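PDB 7KMU: jacalin-type lectin domain-containing protein from Musa acuminata, which probably binds mannose-containing glycans, as a mannose-specific jacalin-related lectin whose antiviral and mitogenic activities are likely to depend on sugar recognition. Local coordinates for residues V29-N32 with I36-A39; G78-Y83 with T87-L92. All coordinates share one frame; numbering follows the deposited sequence. Where two conformers were deposited one is given.

Interaction 1 (V29-N32 with I36-A39)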
loop_
_atom_site.group_PDB
_atom_site.type_symbol
_atom_site.label_atom_id
_atom_site.label_comp_id
_atom_site.label_asym_id
_atom_site.label_seq_id
_atom_site.Cartn_x
_atom_site.Cartn_y
_atom_site.Cartn_z
ATOM N N VAL B 29 11.254 13.439 11.158
ATOM C CA VAL B 29 11.748 12.120 10.785
ATOM C C VAL B 29 13.210 12.283 10.377
ATOM O O VAL B 29 13.530 13.197 9.619
ATOM C CB VAL B 29 10.916 11.459 9.635
ATOM C CG1 VAL B 29 11.579 10.169 9.127
ATOM C CG2 VAL B 29 9.486 11.161 10.083
ATOM N N LYS B 30 14.074 11.359 10.823
ATOM C CA LYS B 30 15.467 11.320 10.404
ATOM C C LYS B 30 15.719 9.948 9.807
ATOM O O LYS B 30 15.415 8.936 10.440
ATOM C CB LYS B 30 16.405 11.576 11.584
ATOM C CG LYS B 30 17.894 11.580 11.196
ATOM C CD LYS B 30 18.798 11.854 12.419
ATOM C CE LYS B 30 19.076 10.626 13.252
ATOM N NZ LYS B 30 19.946 10.943 14.415
ATOM N N ILE B 31 16.260 9.906 8.577
ATOM C CA ILE B 31 16.605 8.642 7.937
ATOM C C ILE B 31 18.108 8.606 7.770
ATOM O O ILE B 31 18.678 9.585 7.292
ATOM C CB ILE B 31 15.886 8.466 6.559
ATOM C CG1 ILE B 31 14.364 8.245 6.764
ATOM C CG2 ILE B 31 16.516 7.331 5.704
ATOM C CD1 ILE B 31 13.485 8.296 5.456
ATOM N N ASN B 32 18.748 7.501 8.165
ATOM C CA ASN B 32 20.179 7.283 7.941
ATOM C C ASN B 32 20.295 6.286 6.817
ATOM O O ASN B 32 19.653 5.220 6.847
ATOM C CB ASN B 32 20.893 6.768 9.176
ATOM C CG ASN B 32 21.216 7.861 10.154
ATOM O OD1 ASN B 32 20.330 8.446 10.783
ATOM N ND2 ASN B 32 22.499 8.184 10.296
ATOM N N ILE B 36 22.089 1.346 1.647
ATOM C CA ILE B 36 20.739 0.921 2.008
ATOM C C ILE B 36 20.175 1.798 3.135
ATOM O O ILE B 36 20.814 2.792 3.504
ATOM C CB ILE B 36 20.744 -0.613 2.361
ATOM C CG1 ILE B 36 21.841 -0.975 3.403
ATOM C CG2 ILE B 36 20.965 -1.459 1.097
ATOM C CD1 ILE B 36 21.572 -0.502 4.872
ATOM N N ILE B 37 18.989 1.443 3.685
ATOM C CA ILE B 37 18.395 2.197 4.787
ATOM C C ILE B 37 18.863 1.613 6.121
ATOM O O ILE B 37 18.440 0.522 6.509
ATOM C CB ILE B 37 16.849 2.249 4.678
ATOM C CG1 ILE B 37 16.396 2.793 3.298
ATOM C CG2 ILE B 37 16.275 3.082 5.822
ATOM C CD1 ILE B 37 16.982 4.232 2.914
ATOM N N ASP B 38 19.764 2.327 6.792
ATOM C CA ASP B 38 20.321 1.884 8.066
ATOM C C ASP B 38 19.365 2.095 9.223
ATOM O O ASP B 38 19.291 1.250 10.119
ATOM C CB ASP B 38 21.597 2.674 8.364
ATOM C CG ASP B 38 22.709 2.346 7.399
ATOM O OD1 ASP B 38 22.781 3.002 6.330
ATOM O OD2 ASP B 38 23.485 1.418 7.691
ATOM N N ALA B 39 18.671 3.237 9.236
ATOM C CA ALA B 39 17.824 3.574 10.366
ATOM C C ALA B 39 16.768 4.602 10.043
ATOM O O ALA B 39 16.900 5.396 9.099
ATOM C CB ALA B 39 18.703 4.096 11.510
#
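Asn32 O is gripped by two successive amides of the facing strand, Asp38 N at 2.9 Å and Ala39 N at 3.3 Å. Two residues set against one define a classic beta bulge, here placed near the turn of the hairpin formed by strands 25-33 and 37-46 in one sheet of the jacalin-type beta-prism. Both amides reach the carbonyl from the same face of its plane. The bond from Ala39 N is the longer but the straighter, with 160° at the hydrogen, whereas that from Asp38 N bends to 134°. The helix-like backbone of Asp38 produces this crowding of donors before Ala39 returns to an extended conformation.

In the other direction, Asn32 N donates to Ala39 O at 3.0 Å, tilted from the carbonyl plane, and so completes an antiparallel hydrogen-bonded pair. The same oxygen also receives a CA-H...O contact from Ile31 CA. Asn32 and Ala39 set their CB atoms alongside each other on one face of the sheet, while the amide of Asn32 turns elsewhere and its ND2 is satisfied by Gly60 O. Ile31 and Ile37 meet obliquely through one branch each, CG2 of Ile31 lying 4.2 Å from CD1 of Ile37, and both side chains also touch Leu92 and Phe104 in the prism interior.

Asp38 ends a Gly-x-x-x-Asp sequence, the pattern with which jacalin-related mannose lectins commonly bind sugar, so the bulge probably helps to set the backbone of such a site. Asp38 CB rests 3.5 Å from Asn32 O, the oxygen that its own amide grips.

Interaction 2 (G78-Y83 with T87-L92)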
loop_
_atom_site.group_PDB
_atom_site.type_symbol
_atom_site.label_atom_id
_atom_site.label_comp_id
_atom_site.label_asym_id
_atom_site.label_seq_id
_atom_site.Cartn_x
_atom_site.Cartn_y
_atom_site.Cartn_z
ATOM N N GLY B 78 9.585 2.945 -1.949
ATOM C CA GLY B 78 10.945 2.461 -1.813
ATOM C C GLY B 78 11.191 1.158 -2.517
ATOM O O GLY B 78 10.396 0.745 -3.368
ATOM N N HIS B 79 12.310 0.500 -2.148
ATOM C CA HIS B 79 12.712 -0.775 -2.726
ATOM C C HIS B 79 13.060 -1.787 -1.664
ATOM O O HIS B 79 13.759 -1.450 -0.700
ATOM C CB HIS B 79 13.941 -0.598 -3.638
ATOM C CG HIS B 79 13.603 -0.058 -4.986
ATOM N ND1 HIS B 79 13.572 -0.882 -6.102
ATOM C CD2 HIS B 79 13.269 1.200 -5.354
ATOM C CE1 HIS B 79 13.241 -0.093 -7.117
ATOM N NE2 HIS B 79 13.039 1.165 -6.715
ATOM N N VAL B 80 12.607 -3.037 -1.859
ATOM C CA VAL B 80 13.006 -4.197 -1.048
ATOM C C VAL B 80 14.170 -4.781 -1.846
ATOM O O VAL B 80 14.023 -5.035 -3.048
ATOM C CB VAL B 80 11.887 -5.222 -0.827
ATOM C CG1 VAL B 80 12.422 -6.433 -0.061
ATOM C CG2 VAL B 80 10.716 -4.584 -0.085
ATOM N N VAL B 81 15.329 -4.963 -1.208
ATOM C CA VAL B 81 16.537 -5.366 -1.918
ATOM C C VAL B 81 17.290 -6.494 -1.276
ATOM O O VAL B 81 17.103 -6.789 -0.087
ATOM C CB VAL B 81 17.508 -4.146 -2.066
ATOM C CG1 VAL B 81 16.780 -2.909 -2.580
ATOM C CG2 VAL B 81 18.249 -3.829 -0.756
ATOM N N ASP B 82 18.198 -7.091 -2.070
ATOM C CA ASP B 82 19.111 -8.114 -1.577
ATOM C C ASP B 82 20.412 -7.376 -1.256
ATOM O O ASP B 82 20.975 -6.711 -2.133
ATOM C CB ASP B 82 19.349 -9.210 -2.627
ATOM C CG ASP B 82 20.215 -10.337 -2.102
ATOM O OD1 ASP B 82 21.456 -10.183 -2.104
ATOM O OD2 ASP B 82 19.653 -11.365 -1.673
ATOM N N TYR B 83 20.858 -7.425 0.010
ATOM C CA TYR B 83 22.077 -6.754 0.443
ATOM C C TYR B 83 22.931 -7.803 1.132
ATOM O O TYR B 83 22.648 -8.174 2.272
ATOM C CB TYR B 83 21.751 -5.602 1.403
ATOM C CG TYR B 83 22.939 -4.739 1.756
ATOM C CD1 TYR B 83 23.610 -4.007 0.779
ATOM C CD2 TYR B 83 23.354 -4.599 3.079
ATOM C CE1 TYR B 83 24.675 -3.172 1.103
ATOM C CE2 TYR B 83 24.427 -3.773 3.415
ATOM C CZ TYR B 83 25.085 -3.063 2.421
ATOM O OH TYR B 83 26.139 -2.239 2.736
ATOM N N THR B 87 17.513 -9.574 3.053
ATOM C CA THR B 87 16.428 -8.927 2.306
ATOM C C THR B 87 15.989 -7.758 3.194
ATOM O O THR B 87 15.436 -7.983 4.270
ATOM C CB THR B 87 15.276 -9.915 2.024
ATOM O OG1 THR B 87 15.776 -11.021 1.262
ATOM C CG2 THR B 87 14.128 -9.273 1.256
ATOM N N ILE B 88 16.281 -6.521 2.778
ATOM C CA ILE B 88 16.028 -5.329 3.606
ATOM C C ILE B 88 15.490 -4.170 2.742
ATOM O O ILE B 88 15.321 -4.319 1.531
ATOM C CB ILE B 88 17.348 -4.910 4.343
ATOM C CG1 ILE B 88 18.439 -4.465 3.345
ATOM C CG2 ILE B 88 17.889 -6.028 5.288
ATOM C CD1 ILE B 88 19.671 -3.826 3.999
ATOM N N ILE B 89 15.273 -3.003 3.363
ATOM C CA ILE B 89 14.855 -1.800 2.624
ATOM C C ILE B 89 16.132 -1.112 2.108
ATOM O O ILE B 89 17.015 -0.737 2.895
ATOM C CB ILE B 89 13.995 -0.867 3.516
ATOM C CG1 ILE B 89 12.785 -1.609 4.139
ATOM C CG2 ILE B 89 13.545 0.395 2.721
ATOM C CD1 ILE B 89 11.840 -2.322 3.090
ATOM N N GLY B 90 16.225 -0.971 0.782
ATOM C CA GLY B 90 17.402 -0.391 0.148
ATOM C C GLY B 90 17.247 1.057 -0.263
ATOM O O GLY B 90 18.252 1.760 -0.411
ATOM N N LYS B 91 15.985 1.509 -0.476
ATOM C CA LYS B 91 15.671 2.884 -0.868
ATOM C C LYS B 91 14.366 3.272 -0.215
ATOM O O LYS B 91 13.476 2.429 -0.076
ATOM C CB LYS B 91 15.517 3.010 -2.388
ATOM C CG LYS B 91 16.824 3.250 -3.098
ATOM C CD LYS B 91 16.605 3.696 -4.541
ATOM C CE LYS B 91 17.939 3.917 -5.174
ATOM N NZ LYS B 91 17.816 4.414 -6.566
ATOM N N LEU B 92 14.245 4.544 0.207
ATOM C CA LEU B 92 13.031 5.014 0.841
ATOM C C LEU B 92 12.823 6.505 0.579
ATOM O O LEU B 92 13.777 7.286 0.627
ATOM C CB LEU B 92 13.106 4.751 2.365
ATOM C CG LEU B 92 11.807 4.901 3.163
ATOM C CD1 LEU B 92 10.731 3.887 2.696
ATOM C CD2 LEU B 92 12.081 4.712 4.664
#
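Val81 lays both its methyls over Gly90, CG2 coming within 3.7 Å of Gly90 CA, and this is where the two strands pack tightly. With chi1 at -48°, CG2 occupies the crowded position between backbone N and carbonyl carbon, which keeps both branches turned to the glycine. In the backbone beside them Val81 N donates to Ile88 O at 2.8 Å, almost straight at 171°, and Ile88 N returns the bond to Val81 O. Ile88 extends the packing to Tyr83, its CD1 lying 3.8 Å from Tyr83 CB, while the tyrosine hydroxyl goes on to Asp35.

The strands belong to the antiparallel hairpin 73-83/86-96 of a beta-prism sheet, and their register slips by one residue between His79 and Val80. At this beta bulge Gly90 N donates to His79 O at 2.9 Å, whereas the buried Lys91 N finds no partner in the model.

The partly exposed pair His79 and Lys91 is looser. The two run side by side, joined through their CB atoms at 4.1 Å, and their polar ends part to different partners: His79 ND1 to Gly109 N, Lys91 NZ in a salt bridge to Glu108. On the other face of the sheet Thr87, although exposed, touches Val80 closely at one methyl pair, Thr87 CG2 standing 3.6 Å from Val80 CG1.

In the fold
Two hairpins from different sheets of one prism meet here, their contact centres about 12 Å apart. Both carry a beta bulge, and interaction 1 and interaction 2 meet directly: Ile37 N lies 3.0 Å from Ile89 O, a probable hydrogen bond between the sheets. Ile132, on the remaining sheet, makes backbone bonds with both residues, so all three sheets are tied together. Ile36 fills the angle beside this link, its CG1 3.6 Å from Ile88 CD1 and its CG2 3.7 Å from Tyr83 CD1. Interaction 2 thus packs against the Gly-x-x-x-Asp sequence ending in segment 36-39, probably a sugar site by family resemblance.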